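Local atomic coordinates of mannose-specific lectin (Galanthus nivalis, PDB entry 1MSA), a protein that binds alpha-D-linked mannose, with high affinity for alpha-(1-3)-mannose oligomers, and as an antiviral plant lectin may contribute to defence against infections. Residues A[1-6]-A[85-90]; A[21-26]-A[52-57]; A[28-33]-A[40-45]; A[59-64]-A[75-80]. All blocks are in the same frame, centred on the assembly; numbering follows the deposited sequence.

Contact 1. Residues A[1-6]-A[85-90]; sequences DNILYS and VCILQK. With MMA (methyl alpha-D-mannopyranoside), chain E.
Leu4 and Cys86 form the hydrogen-bonded pair that anchors strand 3-5 to strand 85-88. Leu4 N donates to Cys86 O at 2.8 Å, and Cys86 N answers to Leu4 O with an almost straight N-H...O angle of 173°. A third backbone bond, Leu88 N to Asn2 O at 2.8 Å, carries the ladder to the beginning of the strand. CA-H...O contacts lie between these rungs, among them Ile3 CA to Cys86 O at 3.5 Å.

Apolar packing divides between the two faces of the sheet. On one, Ile3, Tyr5, Val85 and Ile87 gather. Val85 CG1 comes alongside the Tyr5 ring, 3.6 Å from Tyr5 CD2, the two side chains pointing the same way. With CG2 anti to the backbone N, Ile3 sets this methyl over one face of the Tyr5 ring, near its rim, and also 3.9 Å from Val85 CG1. The other face bears Leu4 and Cys86, whose CB atoms are 4.1 Å apart; both side chains continue onto Met56 of strand 53-56.

Polar contact with sugar begins where the strand ends. Gln89 stretches beyond CG, so that NE2 gives methyl mannoside a nearly straight bond to O3 at 2.7 Å, while OE1 is held by Tyr97 OH. Ile3 and Asn2 also pack against a second subunit, and Lys90 forms a salt bridge to Glu8 of that subunit. The whole is an antiparallel beta ladder joining the N-terminus to a late strand of the bulb-type lectin fold, with one mannose site at its end.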
# COMPACT_ATOMS: atom_id res chain seq x y z
N ASP A 1 -2.24 6.44 -4.40
CA ASP A 1 -3.27 5.37 -4.60
C ASP A 1 -3.20 4.82 -6.02
O ASP A 1 -2.52 5.39 -6.87
CB ASP A 1 -4.65 5.94 -4.29
CG ASP A 1 -5.68 4.90 -3.93
OD1 ASP A 1 -5.31 3.73 -3.70
OD2 ASP A 1 -6.89 5.25 -3.87
N ASN A 2 -3.90 3.72 -6.29
CA ASN A 2 -3.90 3.12 -7.62
C ASN A 2 -5.25 3.26 -8.30
O ASN A 2 -5.44 2.79 -9.43
CB ASN A 2 -3.49 1.65 -7.55
CG ASN A 2 -4.36 0.80 -6.65
OD1 ASN A 2 -4.88 1.24 -5.63
ND2 ASN A 2 -4.52 -0.47 -7.03
N ILE A 3 -6.22 3.86 -7.61
CA ILE A 3 -7.55 4.04 -8.13
C ILE A 3 -7.97 5.51 -8.15
O ILE A 3 -7.77 6.25 -7.20
CB ILE A 3 -8.61 3.27 -7.31
CG1 ILE A 3 -8.31 1.77 -7.26
CG2 ILE A 3 -10.00 3.49 -7.89
CD1 ILE A 3 -9.08 1.04 -6.18
N LEU A 4 -8.60 5.90 -9.25
CA LEU A 4 -9.15 7.25 -9.40
C LEU A 4 -10.66 7.08 -9.61
O LEU A 4 -11.08 6.54 -10.64
CB LEU A 4 -8.50 7.99 -10.54
CG LEU A 4 -8.84 9.46 -10.78
CD1 LEU A 4 -8.57 10.31 -9.54
CD2 LEU A 4 -8.05 9.99 -11.97
N TYR A 5 -11.45 7.45 -8.61
CA TYR A 5 -12.89 7.29 -8.67
C TYR A 5 -13.59 8.38 -9.48
O TYR A 5 -13.17 9.54 -9.47
CB TYR A 5 -13.48 7.29 -7.24
CG TYR A 5 -12.95 6.16 -6.39
CD1 TYR A 5 -11.76 6.31 -5.68
CD2 TYR A 5 -13.60 4.94 -6.32
CE1 TYR A 5 -11.26 5.28 -4.91
CE2 TYR A 5 -13.11 3.90 -5.56
CZ TYR A 5 -11.93 4.08 -4.86
OH TYR A 5 -11.42 3.05 -4.09
N SER A 6 -14.68 8.00 -10.14
CA SER A 6 -15.45 9.00 -10.90
C SER A 6 -15.81 10.13 -9.93
O SER A 6 -16.15 9.87 -8.77
CB SER A 6 -16.70 8.40 -11.51
OG SER A 6 -17.48 7.72 -10.55
N VAL A 85 -14.39 3.86 -12.29
CA VAL A 85 -13.10 3.87 -11.64
C VAL A 85 -11.99 3.73 -12.71
O VAL A 85 -12.12 2.95 -13.65
CB VAL A 85 -12.86 2.78 -10.60
CG1 VAL A 85 -13.62 3.02 -9.31
CG2 VAL A 85 -13.16 1.40 -11.16
N CYS A 86 -10.96 4.53 -12.54
CA CYS A 86 -9.79 4.44 -13.43
C CYS A 86 -8.71 3.75 -12.59
O CYS A 86 -8.39 4.26 -11.50
CB CYS A 86 -9.34 5.80 -13.91
SG CYS A 86 -7.87 5.74 -14.96
N ILE A 87 -8.28 2.56 -12.99
CA ILE A 87 -7.34 1.80 -12.18
C ILE A 87 -5.97 1.58 -12.79
O ILE A 87 -5.86 1.05 -13.89
CB ILE A 87 -7.94 0.39 -11.89
CG1 ILE A 87 -9.29 0.52 -11.19
CG2 ILE A 87 -6.97 -0.43 -11.06
CD1 ILE A 87 -10.03 -0.80 -11.05
N LEU A 88 -4.93 1.91 -12.02
CA LEU A 88 -3.56 1.58 -12.48
C LEU A 88 -3.31 0.16 -11.93
O LEU A 88 -3.09 -0.04 -10.74
CB LEU A 88 -2.53 2.56 -12.01
CG LEU A 88 -1.05 2.22 -12.13
CD1 LEU A 88 -0.71 1.65 -13.50
CD2 LEU A 88 -0.19 3.44 -11.85
N GLN A 89 -3.52 -0.83 -12.80
CA GLN A 89 -3.46 -2.22 -12.44
C GLN A 89 -2.09 -2.79 -12.16
O GLN A 89 -1.05 -2.22 -12.50
CB GLN A 89 -4.15 -3.07 -13.53
CG GLN A 89 -5.49 -2.52 -13.96
CD GLN A 89 -6.34 -3.51 -14.73
OE1 GLN A 89 -7.57 -3.49 -14.62
NE2 GLN A 89 -5.72 -4.38 -15.52
N LYS A 90 -2.08 -3.99 -11.57
CA LYS A 90 -0.84 -4.68 -11.24
C LYS A 90 -0.17 -5.23 -12.49
O LYS A 90 1.04 -5.48 -12.48
CB LYS A 90 -1.07 -5.77 -10.21
CG LYS A 90 -1.92 -6.93 -10.70
CD LYS A 90 -2.34 -7.84 -9.55
CE LYS A 90 -3.32 -8.89 -10.04
NZ LYS A 90 -3.54 -9.95 -9.01
C1 MMA E . -6.25 -6.67 -20.26
C2 MMA E . -6.08 -6.65 -18.73
C3 MMA E . -7.43 -6.52 -18.05
C4 MMA E . -8.18 -5.30 -18.58
C5 MMA E . -8.27 -5.35 -20.10
C6 MMA E . -8.82 -4.03 -20.65
C7 MMA E . -6.95 -8.09 -22.07
O1 MMA E . -6.85 -7.85 -20.65
O2 MMA E . -5.25 -5.56 -18.38
O3 MMA E . -7.25 -6.35 -16.65
O4 MMA E . -9.49 -5.28 -18.02
O5 MMA E . -7.00 -5.56 -20.72
O6 MMA E . -8.60 -3.96 -22.05

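Contact 2. Residues A[21-26]-A[52-57]; sequences FVFIMQ and CFLSMQ. With MMA (methyl alpha-D-mannopyranoside), chain F; MMA (methyl alpha-D-mannopyranoside), chain G.
Met25 leaves its strand with CG anti to the backbone N (chi1 174°) and then bends at chi2 and chi3, folding the thioether against residues 52-54. CG lies 3.7 Å from Cys52 O, SD rests against the peptide between Phe53 and Leu54, 3.8 Å from Leu54 N, and the terminal CE meets Cys52 CB at 4.0 Å. The bend also lets SD touch Leu54 CB at 3.9 Å, so one bent side chain covers three consecutive residues. Phe23, two residues earlier, likewise carries CG anti to its N (chi1 -169°), which sends the ring inward; its CE2 approaches Leu54 CD2 at 4.2 Å, the two side chains crossing at about a right angle.

The strands 21-25 and 53-56 belong to different sheets and run at 114° to each other; they meet through side chains of strand 21-25 set against side chains and backbone of residues 52-54. Leu54 continues onto Leu62 and Val64, and Phe23 onto Leu31 and Leu16. The Cys52-Cys29 disulfide joins the loops that lead into strands 53-56 and 31-35, and so links the two sheets.

Past the end of strand 21-25, Gln26 turns to the sugar: NE2 donates to O3 of methyl mannoside at 3.1 Å and, weakly, to O2. This is the sheet-to-sheet hydrophobic core of the bulb-type lectin fold, from which each strand leads out to a glutamine at its own mannose site.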
# COMPACT_ATOMS: atom_id res chain seq x y z
N PHE A 21 5.30 1.53 -11.22
CA PHE A 21 4.45 2.21 -12.18
C PHE A 21 3.90 3.51 -11.60
O PHE A 21 3.43 3.53 -10.46
CB PHE A 21 3.27 1.34 -12.61
CG PHE A 21 3.57 -0.09 -12.91
CD1 PHE A 21 4.73 -0.47 -13.57
CD2 PHE A 21 2.65 -1.08 -12.57
CE1 PHE A 21 4.99 -1.79 -13.85
CE2 PHE A 21 2.89 -2.41 -12.87
CZ PHE A 21 4.07 -2.76 -13.50
N VAL A 22 4.01 4.59 -12.36
CA VAL A 22 3.49 5.88 -11.95
C VAL A 22 2.69 6.48 -13.12
O VAL A 22 3.19 6.55 -14.25
CB VAL A 22 4.53 6.89 -11.49
CG1 VAL A 22 3.85 8.19 -11.03
CG2 VAL A 22 5.41 6.38 -10.36
N PHE A 23 1.46 6.83 -12.84
CA PHE A 23 0.59 7.46 -13.86
C PHE A 23 0.43 8.91 -13.41
O PHE A 23 -0.33 9.18 -12.49
CB PHE A 23 -0.75 6.75 -13.90
CG PHE A 23 -1.64 7.11 -15.06
CD1 PHE A 23 -1.18 7.01 -16.36
CD2 PHE A 23 -2.94 7.52 -14.84
CE1 PHE A 23 -2.01 7.32 -17.42
CE2 PHE A 23 -3.77 7.83 -15.90
CZ PHE A 23 -3.30 7.74 -17.19
N ILE A 24 1.19 9.81 -14.01
CA ILE A 24 1.22 11.19 -13.54
C ILE A 24 0.73 12.25 -14.48
O ILE A 24 0.97 12.25 -15.69
CB ILE A 24 2.68 11.50 -13.10
CG1 ILE A 24 2.82 12.90 -12.53
CG2 ILE A 24 3.62 11.28 -14.27
CD1 ILE A 24 4.10 13.11 -11.74
N MET A 25 0.01 13.22 -13.90
CA MET A 25 -0.47 14.40 -14.61
C MET A 25 0.61 15.48 -14.43
O MET A 25 0.60 16.19 -13.43
CB MET A 25 -1.79 14.87 -14.01
CG MET A 25 -2.36 16.16 -14.56
SD MET A 25 -3.11 15.99 -16.19
CE MET A 25 -1.71 16.34 -17.26
N GLN A 26 1.56 15.53 -15.35
CA GLN A 26 2.67 16.45 -15.27
C GLN A 26 2.30 17.91 -15.41
O GLN A 26 1.21 18.27 -15.86
CB GLN A 26 3.72 16.10 -16.35
CG GLN A 26 4.13 14.65 -16.34
CD GLN A 26 5.30 14.36 -17.25
OE1 GLN A 26 6.05 13.41 -17.01
NE2 GLN A 26 5.47 15.15 -18.30
N CYS A 52 -2.32 21.60 -15.96
CA CYS A 52 -3.53 20.89 -16.34
C CYS A 52 -3.98 19.98 -15.20
O CYS A 52 -3.23 19.73 -14.26
CB CYS A 52 -3.26 20.01 -17.57
SG CYS A 52 -3.21 20.91 -19.14
N PHE A 53 -5.21 19.49 -15.30
CA PHE A 53 -5.74 18.57 -14.31
C PHE A 53 -6.42 17.39 -15.01
O PHE A 53 -6.87 17.51 -16.14
CB PHE A 53 -6.64 19.22 -13.29
CG PHE A 53 -7.74 20.10 -13.79
CD1 PHE A 53 -7.49 21.41 -14.15
CD2 PHE A 53 -9.05 19.63 -13.84
CE1 PHE A 53 -8.51 22.24 -14.59
CE2 PHE A 53 -10.08 20.45 -14.26
CZ PHE A 53 -9.81 21.76 -14.64
N LEU A 54 -6.41 16.24 -14.35
CA LEU A 54 -7.01 15.03 -14.91
C LEU A 54 -8.32 14.73 -14.17
O LEU A 54 -8.33 14.66 -12.94
CB LEU A 54 -6.06 13.84 -14.81
CG LEU A 54 -6.65 12.49 -15.25
CD1 LEU A 54 -6.89 12.49 -16.75
CD2 LEU A 54 -5.74 11.34 -14.84
N SER A 55 -9.39 14.55 -14.92
CA SER A 55 -10.69 14.31 -14.31
C SER A 55 -11.36 13.02 -14.73
O SER A 55 -11.56 12.77 -15.92
CB SER A 55 -11.60 15.51 -14.64
OG SER A 55 -12.78 15.45 -13.87
N MET A 56 -11.68 12.18 -13.75
CA MET A 56 -12.44 10.94 -14.03
C MET A 56 -13.91 11.31 -13.79
O MET A 56 -14.31 11.49 -12.64
CB MET A 56 -12.02 9.81 -13.13
CG MET A 56 -12.82 8.53 -13.24
SD MET A 56 -12.61 7.65 -14.79
CE MET A 56 -14.20 7.84 -15.54
N GLN A 57 -14.66 11.53 -14.87
CA GLN A 57 -16.03 11.99 -14.75
C GLN A 57 -17.06 10.92 -14.48
O GLN A 57 -16.85 9.73 -14.66
CB GLN A 57 -16.41 12.82 -15.99
CG GLN A 57 -15.44 13.99 -16.19
CD GLN A 57 -15.73 14.82 -17.41
OE1 GLN A 57 -16.44 14.41 -18.33
NE2 GLN A 57 -15.17 16.03 -17.43
C1 MMA F . -17.55 14.85 -23.35
C2 MMA F . -17.90 15.04 -21.87
C3 MMA F . -17.40 16.40 -21.40
C4 MMA F . -15.91 16.54 -21.69
C5 MMA F . -15.64 16.29 -23.17
C6 MMA F . -14.16 16.30 -23.51
C7 MMA F . -18.42 15.50 -25.50
O1 MMA F . -18.21 15.82 -24.10
O2 MMA F . -17.31 13.99 -21.12
O3 MMA F . -17.63 16.57 -20.01
O4 MMA F . -15.49 17.86 -21.35
O5 MMA F . -16.15 14.99 -23.55
O6 MMA F . -13.93 15.90 -24.85
C1 MMA G . 7.54 14.17 -23.37
C2 MMA G . 7.65 14.82 -21.99
C3 MMA G . 8.30 13.88 -20.99
C4 MMA G . 7.71 12.48 -21.03
C5 MMA G . 7.66 11.95 -22.46
C6 MMA G . 6.96 10.61 -22.57
C7 MMA G . 8.94 13.25 -25.13
O1 MMA G . 8.82 14.03 -23.92
O2 MMA G . 6.38 15.23 -21.52
O3 MMA G . 8.16 14.42 -19.68
O4 MMA G . 8.52 11.61 -20.24
O5 MMA G . 6.94 12.88 -23.30
O6 MMA G . 6.40 10.40 -23.86

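Contact 3. Residues A[28-33]-A[40-45]; sequences DCNLVL and IWATNT. With MMA (methyl alpha-D-mannopyranoside), chain G.
Asn30 OD1 takes two backbone N-H groups from the turn: Thr45 N at 3.2 Å, arriving from above the carbonyl plane, and Asn44 N more weakly. The other end of this amide faces the sugar, with ND2 giving O2 of methyl mannoside a nearly straight bond of 2.7 Å. The same O2 donates to Asp28 OD2, while Asp28 OD1 closes an Asx turn onto Asn30 N. A water bridges Asn30 ND2, Asn44 OD1 and the sugar's O5. Thr45 OG1 accepts a hydrogen bond from Thr43 OG1 and donates to Cys29 O, at a modelled 2.5 Å that is doubtfully short.

Farther along, Thr43 N binds Leu31 O, and Leu33 N meets Trp41 O at 2.8 Å with an angle of 177°. Leu33 O receives Ile40 N at 2.6 Å and Trp41 N weakly, which makes a classic beta bulge of Ile40 and Trp41.

Packing flanks these bonds. Thr43 CG2 lies 3.7 Å from Leu31 CB, and the CB atoms of Leu33 and Trp41 are 4.1 Å apart. Val32 and Ala42, on the opposite face from Leu33 and Trp41, approach the mannoside with their methyls.

The hairpin supplies two adjacent strands of a four-stranded antiparallel sheet, with 38-42 at the edge within this chain and 31-35 next to 21-25. Trp41 leans on Phe23 there and on Trp73 of strand 71-74 in the adjoining sheet, and Leu33, Ile40 and Trp41 pack against Thr106 of a second subunit.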
# COMPACT_ATOMS: atom_id res chain seq x y z
N ASP A 28 3.59 20.03 -17.51
CA ASP A 28 3.60 20.44 -18.90
C ASP A 28 2.37 19.99 -19.66
O ASP A 28 2.31 20.10 -20.89
CB ASP A 28 4.86 19.94 -19.61
CG ASP A 28 4.97 18.45 -19.77
OD1 ASP A 28 4.12 17.70 -19.24
OD2 ASP A 28 5.92 17.99 -20.45
N CYS A 29 1.39 19.43 -18.98
CA CYS A 29 0.15 18.95 -19.50
C CYS A 29 0.22 17.61 -20.20
O CYS A 29 -0.74 17.21 -20.88
CB CYS A 29 -0.58 19.97 -20.39
SG CYS A 29 -1.27 21.33 -19.43
N ASN A 30 1.32 16.90 -20.02
CA ASN A 30 1.46 15.56 -20.59
C ASN A 30 1.07 14.55 -19.50
O ASN A 30 1.50 14.68 -18.36
CB ASN A 30 2.89 15.32 -21.05
CG ASN A 30 3.00 14.26 -22.12
OD1 ASN A 30 1.99 13.81 -22.66
ND2 ASN A 30 4.22 13.87 -22.46
N LEU A 31 0.19 13.63 -19.84
CA LEU A 31 -0.24 12.58 -18.89
C LEU A 31 0.56 11.33 -19.27
O LEU A 31 0.31 10.75 -20.33
CB LEU A 31 -1.73 12.36 -18.97
CG LEU A 31 -2.33 11.18 -18.22
CD1 LEU A 31 -2.22 11.36 -16.71
CD2 LEU A 31 -3.79 10.95 -18.61
N VAL A 32 1.58 11.02 -18.48
CA VAL A 32 2.46 9.91 -18.79
C VAL A 32 2.40 8.74 -17.81
O VAL A 32 2.24 8.88 -16.61
CB VAL A 32 3.94 10.38 -18.87
CG1 VAL A 32 4.81 9.30 -19.50
CG2 VAL A 32 4.07 11.67 -19.64
N LEU A 33 2.57 7.55 -18.39
CA LEU A 33 2.64 6.31 -17.64
C LEU A 33 4.11 5.85 -17.67
O LEU A 33 4.64 5.57 -18.74
CB LEU A 33 1.76 5.20 -18.21
CG LEU A 33 2.00 3.79 -17.67
CD1 LEU A 33 1.63 3.69 -16.20
CD2 LEU A 33 1.23 2.76 -18.49
N ILE A 40 6.06 4.58 -20.71
CA ILE A 40 5.44 3.47 -21.43
C ILE A 40 4.28 3.95 -22.30
O ILE A 40 3.94 3.32 -23.30
CB ILE A 40 4.91 2.43 -20.41
CG1 ILE A 40 6.02 2.05 -19.43
CG2 ILE A 40 4.37 1.21 -21.12
CD1 ILE A 40 7.27 1.51 -20.09
N TRP A 41 3.66 5.05 -21.90
CA TRP A 41 2.51 5.59 -22.64
C TRP A 41 2.34 7.06 -22.27
O TRP A 41 2.72 7.48 -21.17
CB TRP A 41 1.28 4.77 -22.30
CG TRP A 41 -0.02 5.17 -22.92
CD1 TRP A 41 -0.60 4.61 -24.03
CD2 TRP A 41 -0.95 6.16 -22.45
NE1 TRP A 41 -1.80 5.22 -24.30
CE2 TRP A 41 -2.04 6.17 -23.35
CE3 TRP A 41 -0.95 7.05 -21.37
CZ2 TRP A 41 -3.12 7.03 -23.19
CZ3 TRP A 41 -2.02 7.90 -21.22
CH2 TRP A 41 -3.10 7.89 -22.13
N ALA A 42 1.81 7.86 -23.19
CA ALA A 42 1.58 9.28 -22.92
C ALA A 42 0.43 9.78 -23.80
O ALA A 42 0.20 9.23 -24.87
CB ALA A 42 2.83 10.10 -23.18
N THR A 43 -0.25 10.83 -23.36
CA THR A 43 -1.33 11.41 -24.17
C THR A 43 -0.72 12.30 -25.26
O THR A 43 -1.36 12.67 -26.22
CB THR A 43 -2.30 12.26 -23.34
OG1 THR A 43 -1.56 13.28 -22.65
CG2 THR A 43 -3.06 11.43 -22.33
N ASN A 44 0.55 12.65 -25.07
CA ASN A 44 1.33 13.46 -25.97
C ASN A 44 0.85 14.90 -26.08
O ASN A 44 0.89 15.51 -27.14
CB ASN A 44 1.41 12.81 -27.36
CG ASN A 44 2.11 11.46 -27.30
OD1 ASN A 44 3.08 11.29 -26.56
ND2 ASN A 44 1.58 10.49 -28.02
N THR A 45 0.42 15.46 -24.95
CA THR A 45 -0.07 16.83 -24.91
C THR A 45 0.93 17.76 -24.22
O THR A 45 0.57 18.85 -23.79
CB THR A 45 -1.42 16.88 -24.16
OG1 THR A 45 -1.33 16.06 -22.99
CG2 THR A 45 -2.54 16.35 -25.05
C1 MMA G . 7.54 14.17 -23.37
C2 MMA G . 7.65 14.82 -21.99
C3 MMA G . 8.30 13.88 -20.99
C4 MMA G . 7.71 12.48 -21.03
C5 MMA G . 7.66 11.95 -22.46
C6 MMA G . 6.96 10.61 -22.57
C7 MMA G . 8.94 13.25 -25.13
O1 MMA G . 8.82 14.03 -23.92
O2 MMA G . 6.38 15.23 -21.52
O3 MMA G . 8.16 14.42 -19.68
O4 MMA G . 8.52 11.61 -20.24
O5 MMA G . 6.94 12.88 -23.30
O6 MMA G . 6.40 10.40 -23.86
O HOH W 1 4.93 12.35 -24.91

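Contact 4. Residues A[59-64]-A[75-80]; sequences DGNLVV and SNTGGQ. With MMA (methyl alpha-D-mannopyranoside), chain F.
Asn61, just before strand 62-65, reaches both the loop 75-80 and the sugar. Its CB passes 3.8 Å from Gly78 CA and 3.2 Å from O2 of methyl mannoside. CG follows, still beside O2 and 3.7 Å from Gly78 N, and there the amide divides. OD1 accepts Thr77 N at 3.2 Å, a donor lying above the carbonyl plane, and more weakly Asn76 N. ND2 turns the other way and donates to sugar O2 at 2.6 Å, an angle of 165°, with a weak bond to a water that also accepts from Asn76 ND2 and donates to O5 of the sugar.

Hydroxyls and backbone groups fasten the loop around this amide. Ser75 OG stands between backbone N and carbonyl carbon (chi1 48°), which puts it where Leu62 N donates to it, while Ser75 N returns a bond to Leu62 O. Ser75 OG in turn donates to Thr77 OG1, and Thr77 OG1 to Gly60 O at 2.7 Å. Gly79 N closes the far end on Asp59 O at 2.6 Å.

Asp59 OD1 accepts Asn61 N in an Asx turn, met from above the carboxylate plane, which holds the two sugar-binding residues in fixed relation; OD2 lies 2.7 Å from sugar O2. Chemically, the axial O2 of mannose thus accepts from the Asn61 amide and lies against the Asp59 carboxylate, to which it probably donates, and the bonds from the loop to Asn61 OD1 fix which end of that amide faces the sugar, consistent with selectivity for mannose.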
# COMPACT_ATOMS: atom_id res chain seq x y z
N ASP A 59 -19.70 10.54 -16.16
CA ASP A 59 -20.25 10.10 -17.44
C ASP A 59 -19.32 9.08 -18.09
O ASP A 59 -19.52 8.69 -19.24
CB ASP A 59 -20.50 11.28 -18.37
CG ASP A 59 -19.24 11.93 -18.90
OD1 ASP A 59 -18.15 11.70 -18.33
OD2 ASP A 59 -19.33 12.69 -19.89
N GLY A 60 -18.27 8.66 -17.38
CA GLY A 60 -17.33 7.68 -17.85
C GLY A 60 -16.17 8.23 -18.65
O GLY A 60 -15.29 7.46 -19.07
N ASN A 61 -16.13 9.54 -18.87
CA ASN A 61 -15.07 10.16 -19.64
C ASN A 61 -13.87 10.54 -18.78
O ASN A 61 -14.03 11.14 -17.71
CB ASN A 61 -15.60 11.42 -20.34
CG ASN A 61 -14.99 11.62 -21.72
OD1 ASN A 61 -14.17 10.82 -22.18
ND2 ASN A 61 -15.41 12.68 -22.40
N LEU A 62 -12.69 10.19 -19.26
CA LEU A 62 -11.44 10.55 -18.55
C LEU A 62 -10.86 11.74 -19.32
O LEU A 62 -10.52 11.58 -20.50
CB LEU A 62 -10.50 9.37 -18.51
CG LEU A 62 -9.19 9.53 -17.73
CD1 LEU A 62 -9.47 9.63 -16.24
CD2 LEU A 62 -8.25 8.38 -18.03
N VAL A 63 -10.87 12.93 -18.73
CA VAL A 63 -10.45 14.12 -19.43
C VAL A 63 -9.31 14.91 -18.81
O VAL A 63 -9.24 15.12 -17.61
CB VAL A 63 -11.65 15.12 -19.55
CG1 VAL A 63 -11.30 16.25 -20.50
CG2 VAL A 63 -12.91 14.41 -20.02
N VAL A 64 -8.43 15.42 -19.68
CA VAL A 64 -7.34 16.30 -19.27
C VAL A 64 -7.78 17.74 -19.55
O VAL A 64 -8.02 18.08 -20.72
CB VAL A 64 -6.05 16.01 -20.04
CG1 VAL A 64 -5.04 17.14 -19.88
CG2 VAL A 64 -5.43 14.69 -19.61
N SER A 75 -10.47 10.30 -23.11
CA SER A 75 -10.51 8.90 -23.54
C SER A 75 -11.62 8.72 -24.57
O SER A 75 -11.62 7.80 -25.38
CB SER A 75 -10.76 8.00 -22.34
OG SER A 75 -11.85 8.50 -21.57
N ASN A 76 -12.57 9.65 -24.56
CA ASN A 76 -13.70 9.66 -25.47
C ASN A 76 -14.62 8.49 -25.18
O ASN A 76 -15.11 7.80 -26.07
CB ASN A 76 -13.25 9.68 -26.93
CG ASN A 76 -12.40 10.89 -27.27
OD1 ASN A 76 -11.37 10.78 -27.95
ND2 ASN A 76 -12.79 12.06 -26.77
N THR A 77 -14.85 8.25 -23.89
CA THR A 77 -15.69 7.15 -23.43
C THR A 77 -16.88 7.68 -22.63
O THR A 77 -17.44 6.99 -21.79
CB THR A 77 -14.91 6.16 -22.55
OG1 THR A 77 -14.22 6.90 -21.53
CG2 THR A 77 -13.91 5.37 -23.36
N GLY A 78 -17.22 8.95 -22.89
CA GLY A 78 -18.37 9.57 -22.21
C GLY A 78 -19.62 8.77 -22.61
O GLY A 78 -19.76 8.37 -23.76
N GLY A 79 -20.46 8.49 -21.63
CA GLY A 79 -21.68 7.73 -21.88
C GLY A 79 -22.68 7.92 -20.74
O GLY A 79 -22.97 9.04 -20.33
N GLN A 80 -23.17 6.80 -20.24
CA GLN A 80 -24.16 6.80 -19.17
C GLN A 80 -23.58 7.33 -17.86
O GLN A 80 -22.50 6.93 -17.45
CB GLN A 80 -24.68 5.38 -19.01
CG GLN A 80 -25.27 5.01 -17.67
CD GLN A 80 -25.21 3.51 -17.42
OE1 GLN A 80 -24.45 2.80 -18.08
NE2 GLN A 80 -26.02 3.03 -16.48
C1 MMA F . -17.55 14.85 -23.35
C2 MMA F . -17.90 15.04 -21.87
C3 MMA F . -17.40 16.40 -21.40
C4 MMA F . -15.91 16.54 -21.69
C5 MMA F . -15.64 16.29 -23.17
C6 MMA F . -14.16 16.30 -23.51
C7 MMA F . -18.42 15.50 -25.50
O1 MMA F . -18.21 15.82 -24.10
O2 MMA F . -17.31 13.99 -21.12
O3 MMA F . -17.63 16.57 -20.01
O4 MMA F . -15.49 17.86 -21.35
O5 MMA F . -16.15 14.99 -23.55
O6 MMA F . -13.93 15.90 -24.85
O HOH W 2 -14.77 13.22 -25.61

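Contact 1 joins the chain's first strand to strand 84-88 and so closes a loop that encloses the other three. Contact 3 is nested within contact 2, and contact 4 follows in series. Contact 1 lies in the sheet 3-5, 84-88 and 94-103, contact 3 in the sheet of strands 15-18, 21-25, 31-35 and 38-42, contact 4 along strand 62-65, and contact 2 bridges the latter two sheets. Centre to centre, contact 2 is about 9 Å from contact 3, linked by the Cys29-Cys52 disulfide, 11 Å from contact 1 and 14 Å from contact 4. The sheets thus carry separate mannose sites, which is consistent with multivalent binding by the tetramer.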